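Side-chain contacts in AT-less polyketide synthase (Streptomyces platensis subsp. rosaceus, PDB 4TKT), which probably catalyses the decarboxylative condensation that extends the growing polyketide in isomigrastatin biosynthesis, as a ketosynthase domain of an AT-less polyketide synthase: residues A[9-14]-A[373-378]; A[191-196]-A[273-278]; A[300-305]-A[341-346]; A[308-313]-A[435-440]. All coordinates share one frame; numbering follows the deposited sequence.

Contact 1. Residues A[9-14]-A[373-378]; sequences IAIVGM and KLLLQM
Ile-11 and Leu-375 meet tip to tip. The contact is wholly apolar, with no hydrogen bond between strand 9-14 and helix 373-378. CD1 of Ile-11 lies 3.6 Å from CD1 of Leu-375, and Leu-375 CD2 is more distant. In Ile-11 CG1 stands beside the backbone N (chi1 -60°) and CD1 extends the chain (chi2 171°), which carries this methyl out from the strand to the helix.

The second touch is a selenium-to-methyl contact. Met-14 is a selenomethionine, standing where the natural protein has methionine, and its SE packs 3.7 Å from Leu-375 CD1. Its chain is extended beyond CG and slants across the leucine. One methyl of Leu-375 therefore serves both strand residues. All three side chains are buried.

Backbone polar groups are used elsewhere. The N of Met-14 bonds to Asp-108 OD2, and Ile-11 pairs with Gly-273 on the next strand. Strand 9-17 lies between strands 252-260 and 273-282. Ile-11 and Met-14 face helix 366-380, whose position is consistent with that of a buried central helix of the thiolase fold. Ala-10 and Val-12 point the other way, onto helix 261-266.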
loop_
_atom_site.group_PDB
_atom_site.type_symbol
_atom_site.label_atom_id
_atom_site.label_comp_id
_atom_site.label_asym_id
_atom_site.label_seq_id
_atom_site.Cartn_x
_atom_site.Cartn_y
_atom_site.Cartn_z
ATOM N N ILE A 9 -5.907 15.605 -5.724
ATOM C CA ILE A 9 -5.554 14.965 -4.469
ATOM C C ILE A 9 -4.193 14.301 -4.600
ATOM O O ILE A 9 -4.017 13.377 -5.395
ATOM C CB ILE A 9 -6.597 13.923 -4.041
ATOM C CG1 ILE A 9 -7.981 14.568 -3.945
ATOM C CG2 ILE A 9 -6.200 13.291 -2.720
ATOM C CD1 ILE A 9 -8.045 15.733 -2.991
ATOM N N ALA A 10 -3.232 14.781 -3.820
ATOM C CA ALA A 10 -1.861 14.299 -3.905
ATOM C C ALA A 10 -1.653 13.035 -3.088
ATOM O O ALA A 10 -2.268 12.848 -2.041
ATOM C CB ALA A 10 -0.898 15.376 -3.450
ATOM N N ILE A 11 -0.783 12.163 -3.582
ATOM C CA ILE A 11 -0.356 10.993 -2.829
ATOM C C ILE A 11 1.017 11.268 -2.228
ATOM O O ILE A 11 2.008 11.373 -2.949
ATOM C CB ILE A 11 -0.305 9.743 -3.716
ATOM C CG1 ILE A 11 -1.692 9.456 -4.291
ATOM C CG2 ILE A 11 0.212 8.551 -2.928
ATOM C CD1 ILE A 11 -1.708 8.377 -5.346
ATOM N N VAL A 12 1.073 11.389 -0.905
ATOM C CA VAL A 12 2.291 11.836 -0.241
ATOM C C VAL A 12 3.046 10.714 0.468
ATOM O O VAL A 12 4.095 10.948 1.066
ATOM C CB VAL A 12 1.985 12.942 0.784
ATOM C CG1 VAL A 12 1.294 14.106 0.105
ATOM C CG2 VAL A 12 1.129 12.396 1.912
ATOM N N GLY A 13 2.515 9.500 0.397
ATOM C CA GLY A 13 3.155 8.355 1.018
ATOM C C GLY A 13 2.443 7.068 0.661
ATOM O O GLY A 13 1.236 7.064 0.421
HETATM N N MSE A 14 3.184 5.967 0.623
HETATM C CA MSE A 14 2.583 4.690 0.267
HETATM C C MSE A 14 3.303 3.508 0.894
HETATM O O MSE A 14 4.525 3.509 1.031
HETATM C CB MSE A 14 2.554 4.526 -1.252
HETATM C CG MSE A 14 1.666 3.390 -1.725
HETATM SE SE MSE A 14 1.424 3.359 -3.661
HETATM C CE MSE A 14 -0.223 2.311 -3.710
ATOM N N LYS A 373 1.169 -0.633 -8.713
ATOM C CA LYS A 373 1.776 -0.960 -9.997
ATOM C C LYS A 373 1.763 0.240 -10.935
ATOM O O LYS A 373 2.740 0.503 -11.636
ATOM C CB LYS A 373 1.055 -2.138 -10.655
ATOM C CG LYS A 373 1.568 -2.462 -12.050
ATOM C CD LYS A 373 0.790 -3.598 -12.685
ATOM C CE LYS A 373 1.088 -3.701 -14.173
ATOM N NZ LYS A 373 0.231 -4.711 -14.853
ATOM N N LEU A 374 0.653 0.969 -10.937
ATOM C CA LEU A 374 0.497 2.116 -11.820
ATOM C C LEU A 374 1.441 3.248 -11.426
ATOM O O LEU A 374 2.124 3.809 -12.278
ATOM C CB LEU A 374 -0.953 2.603 -11.813
ATOM C CG LEU A 374 -1.320 3.696 -12.819
ATOM C CD1 LEU A 374 -0.747 3.389 -14.194
ATOM C CD2 LEU A 374 -2.831 3.837 -12.899
ATOM N N LEU A 375 1.481 3.571 -10.137
ATOM C CA LEU A 375 2.350 4.635 -9.644
ATOM C C LEU A 375 3.827 4.294 -9.827
ATOM O O LEU A 375 4.638 5.166 -10.142
ATOM C CB LEU A 375 2.060 4.922 -8.169
ATOM C CG LEU A 375 0.711 5.566 -7.843
ATOM C CD1 LEU A 375 0.531 5.680 -6.340
ATOM C CD2 LEU A 375 0.595 6.929 -8.495
ATOM N N LEU A 376 4.169 3.025 -9.627
ATOM C CA LEU A 376 5.548 2.573 -9.783
ATOM C C LEU A 376 5.996 2.634 -11.239
ATOM O O LEU A 376 7.152 2.940 -11.525
ATOM C CB LEU A 376 5.712 1.150 -9.245
ATOM C CG LEU A 376 5.807 1.014 -7.726
ATOM C CD1 LEU A 376 5.746 -0.448 -7.312
ATOM C CD2 LEU A 376 7.085 1.664 -7.221
ATOM N N GLN A 377 5.080 2.340 -12.156
ATOM C CA GLN A 377 5.384 2.424 -13.579
ATOM C C GLN A 377 5.703 3.857 -13.976
ATOM O O GLN A 377 6.599 4.100 -14.782
ATOM C CB GLN A 377 4.222 1.892 -14.419
ATOM C CG GLN A 377 4.166 0.378 -14.514
ATOM C CD GLN A 377 2.979 -0.105 -15.318
ATOM O OE1 GLN A 377 3.104 -0.991 -16.162
ATOM N NE2 GLN A 377 1.813 0.476 -15.057
HETATM N N MSE A 378 4.971 4.805 -13.401
HETATM C CA MSE A 378 5.196 6.215 -13.690
HETATM C C MSE A 378 6.474 6.719 -13.027
HETATM O O MSE A 378 7.194 7.539 -13.598
HETATM C CB MSE A 378 4.004 7.056 -13.233
HETATM C CG MSE A 378 2.670 6.591 -13.787
HETATM SE SE MSE A 378 1.233 7.879 -13.499
HETATM C CE MSE A 378 1.614 8.335 -11.644
#

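Contact 2. Residues A[191-196]-A[273-278]; sequences SAIHLA and GVIRGT
A chi1 of 176° swings the His-194 ring away from its own backbone N, and in Thr-278 a chi1 of 65° puts OG1 between N and the carbonyl carbon. These two torsions bring ring and hydroxyl together. ND1 of His-194 hydrogen-bonds to OG1 of Thr-278 at 2.7 Å. Either group could be the donor. The bond is bent, with an angle of 135°. OG1 sits at the ring edge, near the ring plane. The Thr-278 carbonyl O also lies at this edge, 3.9 Å from His-194 CE1, and itself accepts a bond from Arg-307 NE.

The pairing joins helix 188-202 to strand 273-282. In the thiolase fold of ketosynthases the corresponding helix is a buried central one that follows the active-site cysteine. The strand carries a classic beta bulge, where Arg-276 and Gly-277 both face Val-437. Thr-278, just past the bulge, points its CB toward the helix.

With His-194 replaced by an alanine, Thr-278 OG1 would probably lose this mate and a gap would open beside the helix.

The apolar part lies one residue earlier on the helix. CG2 of Ile-193 packs obliquely on CD1 of Ile-275, 3.7 Å away. Ile-193 also touches Ala-210 of strand 208-214.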
loop_
_atom_site.group_PDB
_atom_site.type_symbol
_atom_site.label_atom_id
_atom_site.label_comp_id
_atom_site.label_asym_id
_atom_site.label_seq_id
_atom_site.Cartn_x
_atom_site.Cartn_y
_atom_site.Cartn_z
ATOM N N SER A 191 -12.972 2.021 -3.638
ATOM C CA SER A 191 -14.130 2.704 -3.081
ATOM C C SER A 191 -13.721 3.527 -1.865
ATOM O O SER A 191 -14.239 4.621 -1.645
ATOM C CB SER A 191 -15.220 1.703 -2.707
ATOM O OG SER A 191 -15.693 1.022 -3.853
ATOM N N ALA A 192 -12.787 2.994 -1.083
ATOM C CA ALA A 192 -12.257 3.707 0.075
ATOM C C ALA A 192 -11.539 4.976 -0.366
ATOM O O ALA A 192 -11.738 6.048 0.206
ATOM C CB ALA A 192 -11.317 2.816 0.872
ATOM N N ILE A 193 -10.709 4.843 -1.393
ATOM C CA ILE A 193 -10.003 5.978 -1.967
ATOM C C ILE A 193 -10.991 7.020 -2.478
ATOM O O ILE A 193 -10.808 8.222 -2.274
ATOM C CB ILE A 193 -9.073 5.528 -3.106
ATOM C CG1 ILE A 193 -7.928 4.685 -2.533
ATOM C CG2 ILE A 193 -8.548 6.729 -3.879
ATOM C CD1 ILE A 193 -6.946 4.177 -3.561
ATOM N N HIS A 194 -12.049 6.546 -3.125
ATOM C CA HIS A 194 -13.110 7.416 -3.614
ATOM C C HIS A 194 -13.715 8.246 -2.486
ATOM O O HIS A 194 -13.837 9.464 -2.596
ATOM C CB HIS A 194 -14.196 6.586 -4.297
ATOM C CG HIS A 194 -15.370 7.390 -4.756
ATOM N ND1 HIS A 194 -15.343 8.162 -5.898
ATOM C CD2 HIS A 194 -16.604 7.549 -4.224
ATOM C CE1 HIS A 194 -16.511 8.758 -6.050
ATOM N NE2 HIS A 194 -17.294 8.403 -5.048
ATOM N N LEU A 195 -14.086 7.583 -1.397
ATOM C CA LEU A 195 -14.678 8.268 -0.255
ATOM C C LEU A 195 -13.669 9.178 0.438
ATOM O O LEU A 195 -14.023 10.249 0.928
ATOM C CB LEU A 195 -15.241 7.256 0.738
ATOM C CG LEU A 195 -16.365 6.383 0.181
ATOM C CD1 LEU A 195 -16.860 5.432 1.241
ATOM C CD2 LEU A 195 -17.509 7.242 -0.347
ATOM N N ALA A 196 -12.413 8.743 0.480
ATOM C CA ALA A 196 -11.350 9.548 1.068
ATOM C C ALA A 196 -11.168 10.854 0.305
ATOM O O ALA A 196 -11.065 11.923 0.905
ATOM C CB ALA A 196 -10.044 8.767 1.096
ATOM N N GLY A 273 2.287 10.920 -6.833
ATOM C CA GLY A 273 1.318 11.011 -7.905
ATOM C C GLY A 273 0.132 11.851 -7.479
ATOM O O GLY A 273 0.019 12.235 -6.314
ATOM N N VAL A 274 -0.757 12.138 -8.424
ATOM C CA VAL A 274 -1.930 12.950 -8.140
ATOM C C VAL A 274 -3.199 12.285 -8.654
ATOM O O VAL A 274 -3.290 11.927 -9.827
ATOM C CB VAL A 274 -1.809 14.354 -8.768
ATOM C CG1 VAL A 274 -3.100 15.139 -8.574
ATOM C CG2 VAL A 274 -0.624 15.104 -8.172
ATOM N N ILE A 275 -4.175 12.113 -7.770
ATOM C CA ILE A 275 -5.476 11.591 -8.165
ATOM C C ILE A 275 -6.307 12.713 -8.774
ATOM O O ILE A 275 -6.635 13.688 -8.100
ATOM C CB ILE A 275 -6.224 10.970 -6.975
ATOM C CG1 ILE A 275 -5.421 9.800 -6.402
ATOM C CG2 ILE A 275 -7.611 10.511 -7.396
ATOM C CD1 ILE A 275 -6.046 9.167 -5.180
ATOM N N ARG A 276 -6.636 12.577 -10.054
ATOM C CA ARG A 276 -7.367 13.614 -10.772
ATOM C C ARG A 276 -8.874 13.439 -10.632
ATOM O O ARG A 276 -9.618 14.419 -10.579
ATOM C CB ARG A 276 -6.978 13.614 -12.251
ATOM C CG ARG A 276 -5.553 14.065 -12.532
ATOM C CD ARG A 276 -5.477 15.563 -12.791
ATOM N NE ARG A 276 -6.280 15.965 -13.945
ATOM C CZ ARG A 276 -6.108 17.101 -14.617
ATOM N NH1 ARG A 276 -5.153 17.950 -14.262
ATOM N NH2 ARG A 276 -6.886 17.385 -15.651
ATOM N N GLY A 277 -9.320 12.188 -10.572
ATOM C CA GLY A 277 -10.737 11.894 -10.472
ATOM C C GLY A 277 -11.048 10.461 -10.083
ATOM O O GLY A 277 -10.279 9.540 -10.367
ATOM N N THR A 278 -12.179 10.277 -9.413
ATOM C CA THR A 278 -12.660 8.948 -9.057
ATOM C C THR A 278 -14.144 8.840 -9.366
ATOM O O THR A 278 -14.844 9.848 -9.443
ATOM C CB THR A 278 -12.437 8.631 -7.567
ATOM O OG1 THR A 278 -13.225 9.520 -6.765
ATOM C CG2 THR A 278 -10.970 8.779 -7.194
#

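Contact 3. Residues A[300-305]-A[341-346]; sequences VIRSAW and AEFTDA
Phe-343 sets its CD2 and CE2 atoms against CE3 and CZ3 of Trp-305. CE2 of Phe-343 is 3.8 Å from CE3 of Trp-305 and lies close to the indole plane, at the indole's edge. The ring planes stand at 68°, with centroids 5.9 Å apart. The pair meets obliquely. The indole is also held on one face by Ile-301 of the same helix, whose CG2 sits 3.4 Å above its plane, toward the rim. Beyond the pair, Phe-340 meets Trp-305 edge-to-face, and Pro-312 touches both Trp-305 and Phe-343.

Arg-302 is one turn back along helix 294-308. Its CG comes to the edge of the Phe-343 ring, 4.2 Å from CE2. Farther out, its chain passes across Glu-342. NE of Arg-302 is 3.5 Å from CG of Glu-342, a carbon and not an acceptor. The bend of Glu-342 at chi2 (-61°) leaves CG as its nearest atom to Arg-302, while the carboxylate lies farther off, its plane 87° from the guanidinium.

Putting an alanine at Arg-302 would probably bare the Phe-343 edge and the Glu-342 methylenes, and remove the long-range attraction of this guanidinium for the carboxylate.

The closest charged atoms, Arg-302 NH2 and Glu-342 OE2, stay 5.2 Å apart. Attraction between them is therefore likely to be weak and long-range. The loop 341-346 is held to this helix mainly by apolar and aromatic surfaces.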
loop_
_atom_site.group_PDB
_atom_site.type_symbol
_atom_site.label_atom_id
_atom_site.label_comp_id
_atom_site.label_asym_id
_atom_site.label_seq_id
_atom_site.Cartn_x
_atom_site.Cartn_y
_atom_site.Cartn_z
ATOM N N VAL A 300 -18.821 4.351 -15.474
ATOM C CA VAL A 300 -18.020 4.738 -14.319
ATOM C C VAL A 300 -16.654 5.258 -14.769
ATOM O O VAL A 300 -16.090 6.157 -14.148
ATOM C CB VAL A 300 -17.850 3.565 -13.313
ATOM C CG1 VAL A 300 -16.926 2.485 -13.858
ATOM C CG2 VAL A 300 -17.333 4.078 -11.980
ATOM N N ILE A 301 -16.145 4.715 -15.871
ATOM C CA ILE A 301 -14.863 5.143 -16.413
ATOM C C ILE A 301 -14.966 6.547 -17.011
ATOM O O ILE A 301 -14.091 7.385 -16.795
ATOM C CB ILE A 301 -14.353 4.149 -17.473
ATOM C CG1 ILE A 301 -13.943 2.839 -16.801
ATOM C CG2 ILE A 301 -13.174 4.725 -18.228
ATOM C CD1 ILE A 301 -13.768 1.689 -17.761
ATOM N N ARG A 302 -16.044 6.806 -17.748
ATOM C CA ARG A 302 -16.280 8.136 -18.298
ATOM C C ARG A 302 -16.525 9.164 -17.198
ATOM O O ARG A 302 -16.072 10.304 -17.294
ATOM C CB ARG A 302 -17.469 8.130 -19.260
ATOM C CG ARG A 302 -17.241 7.388 -20.565
ATOM C CD ARG A 302 -18.372 7.672 -21.541
ATOM N NE ARG A 302 -18.805 6.474 -22.253
ATOM C CZ ARG A 302 -19.888 5.770 -21.941
ATOM N NH1 ARG A 302 -20.662 6.146 -20.931
ATOM N NH2 ARG A 302 -20.204 4.692 -22.643
ATOM N N SER A 303 -17.252 8.760 -16.160
ATOM C CA SER A 303 -17.566 9.658 -15.052
ATOM C C SER A 303 -16.300 10.121 -14.347
ATOM O O SER A 303 -16.178 11.289 -13.975
ATOM C CB SER A 303 -18.497 8.977 -14.051
ATOM O OG SER A 303 -19.700 8.575 -14.677
ATOM N N ALA A 304 -15.361 9.199 -14.168
ATOM C CA ALA A 304 -14.092 9.520 -13.528
ATOM C C ALA A 304 -13.281 10.450 -14.419
ATOM O O ALA A 304 -12.662 11.398 -13.940
ATOM C CB ALA A 304 -13.310 8.252 -13.221
ATOM N N TRP A 305 -13.298 10.173 -15.718
ATOM C CA TRP A 305 -12.609 11.008 -16.694
ATOM C C TRP A 305 -13.141 12.439 -16.687
ATOM O O TRP A 305 -12.364 13.393 -16.688
ATOM C CB TRP A 305 -12.740 10.407 -18.094
ATOM C CG TRP A 305 -11.905 9.179 -18.304
ATOM C CD1 TRP A 305 -10.973 8.667 -17.452
ATOM C CD2 TRP A 305 -11.928 8.311 -19.445
ATOM N NE1 TRP A 305 -10.411 7.533 -17.990
ATOM C CE2 TRP A 305 -10.981 7.294 -19.213
ATOM C CE3 TRP A 305 -12.656 8.295 -20.639
ATOM C CZ2 TRP A 305 -10.742 6.272 -20.132
ATOM C CZ3 TRP A 305 -12.420 7.278 -21.548
ATOM C CH2 TRP A 305 -11.471 6.280 -21.290
ATOM N N ALA A 341 -14.557 5.448 -26.939
ATOM C CA ALA A 341 -15.232 5.748 -28.202
ATOM C C ALA A 341 -16.014 7.056 -28.155
ATOM O O ALA A 341 -16.346 7.624 -29.193
ATOM C CB ALA A 341 -16.155 4.607 -28.590
ATOM N N GLU A 342 -16.307 7.533 -26.950
ATOM C CA GLU A 342 -17.050 8.777 -26.787
ATOM C C GLU A 342 -16.153 10.002 -26.916
ATOM O O GLU A 342 -16.623 11.134 -26.797
ATOM C CB GLU A 342 -17.766 8.801 -25.433
ATOM C CG GLU A 342 -19.026 7.954 -25.385
ATOM C CD GLU A 342 -20.073 8.412 -26.383
ATOM O OE1 GLU A 342 -20.171 9.634 -26.631
ATOM O OE2 GLU A 342 -20.797 7.550 -26.925
ATOM N N PHE A 343 -14.867 9.777 -27.164
ATOM C CA PHE A 343 -13.907 10.874 -27.207
ATOM C C PHE A 343 -12.980 10.806 -28.415
ATOM O O PHE A 343 -12.732 11.820 -29.068
ATOM C CB PHE A 343 -13.085 10.899 -25.922
ATOM C CG PHE A 343 -13.904 11.120 -24.684
ATOM C CD1 PHE A 343 -14.238 12.401 -24.278
ATOM C CD2 PHE A 343 -14.341 10.045 -23.925
ATOM C CE1 PHE A 343 -14.993 12.609 -23.137
ATOM C CE2 PHE A 343 -15.095 10.245 -22.782
ATOM C CZ PHE A 343 -15.423 11.528 -22.388
ATOM N N THR A 344 -12.460 9.618 -28.706
ATOM C CA THR A 344 -11.566 9.440 -29.846
ATOM C C THR A 344 -11.804 8.124 -30.573
ATOM O O THR A 344 -12.265 7.147 -29.982
ATOM C CB THR A 344 -10.085 9.492 -29.427
ATOM O OG1 THR A 344 -9.893 8.700 -28.247
ATOM C CG2 THR A 344 -9.647 10.926 -29.156
ATOM N N ASP A 345 -11.473 8.110 -31.859
ATOM C CA ASP A 345 -11.561 6.905 -32.673
ATOM C C ASP A 345 -10.176 6.296 -32.868
ATOM O O ASP A 345 -9.994 5.396 -33.687
ATOM C CB ASP A 345 -12.200 7.215 -34.029
ATOM N N ALA A 346 -9.206 6.795 -32.108
ATOM C CA ALA A 346 -7.821 6.348 -32.224
ATOM C C ALA A 346 -7.650 4.891 -31.798
ATOM O O ALA A 346 -8.451 4.358 -31.026
ATOM C CB ALA A 346 -6.910 7.249 -31.402
#

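Contact 4. Residues A[308-313]-A[435-440]; sequences AGVDPR and HVVVED
Val-437 points from strand 432-439 toward both Ala-308 and Val-310, which lie on either side of a turn. Its CG1 is the shared atom. With chi1 at -179° this methyl is anti to the backbone N, and that turns it toward both partners.

Ala-308 approaches Val-437 broadly rather than through one atom. Its CB is 3.9 Å from Val-437 CG1 and as close to Val-437 CB. The other methyl, CG2, is slightly more distant. The short alanine side chain thus rests against the branch of the valine, and the two backbones can come near, with CA of Ala-308 6.7 Å from CA of Val-437.

Val-310 comes differently. It and Val-437 reach toward each other tip to tip, CG1 to CG1, at 4.1 Å. This is a slightly longer touch. No hydrogen bond crosses the contact, as expected for three aliphatic side chains.

Helix 294-308 ends at Ala-308, and Gly-309 leaves helical geometry with a positive phi of 69°, a value that favours glycine. Past Gly-309 the chain bends away from the helix direction, and Val-310 also faces Val-437.

Arg-276 of the adjacent strand 273-282 borders the site, touching both Val-310 and Val-437. Its NH2 makes a weak hydrogen bond to the carbonyl O of Ala-308 at the helix end. Trp-305 of helix 294-308 also lies on Val-437. The next strand residue, Val-438, points away, to Leu-371 and Leu-374 of helix 366-380 on the opposite face of the sheet.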
loop_
_atom_site.group_PDB
_atom_site.type_symbol
_atom_site.label_atom_id
_atom_site.label_comp_id
_atom_site.label_asym_id
_atom_site.label_seq_id
_atom_site.Cartn_x
_atom_site.Cartn_y
_atom_site.Cartn_z
ATOM N N ALA A 308 -12.135 14.198 -13.657
ATOM C CA ALA A 308 -10.697 14.429 -13.698
ATOM C C ALA A 308 -10.343 15.557 -14.659
ATOM O O ALA A 308 -9.295 16.188 -14.530
ATOM C CB ALA A 308 -9.970 13.155 -14.092
ATOM N N GLY A 309 -11.221 15.801 -15.625
ATOM C CA GLY A 309 -10.999 16.842 -16.611
ATOM C C GLY A 309 -9.865 16.510 -17.561
ATOM O O GLY A 309 -9.156 17.398 -18.033
ATOM N N VAL A 310 -9.694 15.224 -17.846
ATOM C CA VAL A 310 -8.615 14.770 -18.712
ATOM C C VAL A 310 -9.108 14.486 -20.126
ATOM O O VAL A 310 -10.309 14.349 -20.360
ATOM C CB VAL A 310 -7.944 13.495 -18.155
ATOM C CG1 VAL A 310 -7.452 13.729 -16.737
ATOM C CG2 VAL A 310 -8.913 12.328 -18.193
ATOM N N ASP A 311 -8.168 14.409 -21.064
ATOM C CA ASP A 311 -8.456 13.978 -22.427
ATOM C C ASP A 311 -7.993 12.532 -22.582
ATOM O O ASP A 311 -6.795 12.272 -22.675
ATOM C CB ASP A 311 -7.758 14.886 -23.445
ATOM C CG ASP A 311 -8.242 14.663 -24.872
ATOM O OD1 ASP A 311 -8.831 13.599 -25.159
ATOM O OD2 ASP A 311 -8.023 15.560 -25.715
ATOM N N PRO A 312 -8.947 11.587 -22.600
ATOM C CA PRO A 312 -8.693 10.141 -22.657
ATOM C C PRO A 312 -7.695 9.720 -23.735
ATOM O O PRO A 312 -7.077 8.665 -23.606
ATOM C CB PRO A 312 -10.079 9.546 -22.950
ATOM C CG PRO A 312 -11.031 10.704 -23.014
ATOM C CD PRO A 312 -10.372 11.878 -22.394
ATOM N N ARG A 313 -7.541 10.526 -24.781
ATOM C CA ARG A 313 -6.549 10.250 -25.814
ATOM C C ARG A 313 -5.133 10.290 -25.231
ATOM O O ARG A 313 -4.218 9.640 -25.742
ATOM C CB ARG A 313 -6.691 11.251 -26.964
ATOM C CG ARG A 313 -5.680 11.080 -28.092
ATOM C CD ARG A 313 -5.722 9.679 -28.690
ATOM N NE ARG A 313 -4.719 9.502 -29.738
ATOM C CZ ARG A 313 -3.450 9.166 -29.516
ATOM N NH1 ARG A 313 -2.608 9.030 -30.534
ATOM N NH2 ARG A 313 -3.019 8.969 -28.277
ATOM N N HIS A 435 -13.454 3.437 -10.835
ATOM C CA HIS A 435 -12.339 3.823 -11.686
ATOM C C HIS A 435 -11.646 5.048 -11.105
ATOM O O HIS A 435 -12.299 5.982 -10.640
ATOM C CB HIS A 435 -12.806 4.103 -13.114
ATOM C CG HIS A 435 -11.689 4.233 -14.100
ATOM N ND1 HIS A 435 -11.126 3.146 -14.735
ATOM C CD2 HIS A 435 -11.024 5.320 -14.558
ATOM C CE1 HIS A 435 -10.167 3.557 -15.544
ATOM N NE2 HIS A 435 -10.083 4.873 -15.454
ATOM N N VAL A 436 -10.317 5.032 -11.124
ATOM C CA VAL A 436 -9.527 6.127 -10.578
ATOM C C VAL A 436 -8.553 6.645 -11.629
ATOM O O VAL A 436 -7.929 5.862 -12.345
ATOM C CB VAL A 436 -8.756 5.684 -9.317
ATOM C CG1 VAL A 436 -7.836 6.785 -8.833
ATOM C CG2 VAL A 436 -9.727 5.293 -8.220
ATOM N N VAL A 437 -8.441 7.966 -11.728
ATOM C CA VAL A 437 -7.564 8.600 -12.706
ATOM C C VAL A 437 -6.382 9.281 -12.030
ATOM O O VAL A 437 -6.564 10.198 -11.229
ATOM C CB VAL A 437 -8.321 9.641 -13.544
ATOM C CG1 VAL A 437 -7.393 10.269 -14.570
ATOM C CG2 VAL A 437 -9.524 9.006 -14.215
ATOM N N VAL A 438 -5.169 8.836 -12.354
ATOM C CA VAL A 438 -3.974 9.398 -11.733
ATOM C C VAL A 438 -2.967 9.928 -12.754
ATOM O O VAL A 438 -2.864 9.428 -13.874
ATOM C CB VAL A 438 -3.258 8.361 -10.828
ATOM C CG1 VAL A 438 -4.215 7.807 -9.788
ATOM C CG2 VAL A 438 -2.667 7.235 -11.653
ATOM N N GLU A 439 -2.238 10.959 -12.351
ATOM C CA GLU A 439 -1.117 11.473 -13.122
ATOM C C GLU A 439 0.056 11.714 -12.179
ATOM O O GLU A 439 -0.149 11.950 -10.987
ATOM C CB GLU A 439 -1.495 12.765 -13.848
ATOM C CG GLU A 439 -1.876 13.905 -12.915
ATOM C CD GLU A 439 -2.081 15.220 -13.644
ATOM O OE1 GLU A 439 -2.110 15.216 -14.893
ATOM O OE2 GLU A 439 -2.213 16.261 -12.964
ATOM N N ASP A 440 1.280 11.648 -12.690
ATOM C CA ASP A 440 2.429 11.943 -11.842
ATOM C C ASP A 440 2.577 13.451 -11.663
ATOM O O ASP A 440 1.817 14.233 -12.234
ATOM C CB ASP A 440 3.719 11.333 -12.405
ATOM C CG ASP A 440 3.970 11.710 -13.847
ATOM O OD1 ASP A 440 3.198 12.517 -14.406
ATOM O OD2 ASP A 440 4.955 11.198 -14.421
#

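Contacts 1, 2 and 4 share one mixed sheet, in which strands 9-17, 273-282 and 432-439 are consecutive. Ile-9 O to Ile-275 N (2.7 Å) ties contact 1 to contact 2, and Arg-276 N to Val-437 O (2.7 Å) ties contact 2 to contact 4. Leu-374 CD2 and Val-438 CG2 (3.6 Å) join contacts 1 and 4. Contacts 1 and 2 lie on the face toward the central helices. Contact 4 lies on the other face, where helix 294-308 packs, with contact 3 farther out in that layer. These two meet through Pro-312, whose CB is 3.5 Å from Trp-305 CZ3. Helix 188-202 of contact 2 probably follows the catalytic cysteine, as in other ketosynthases.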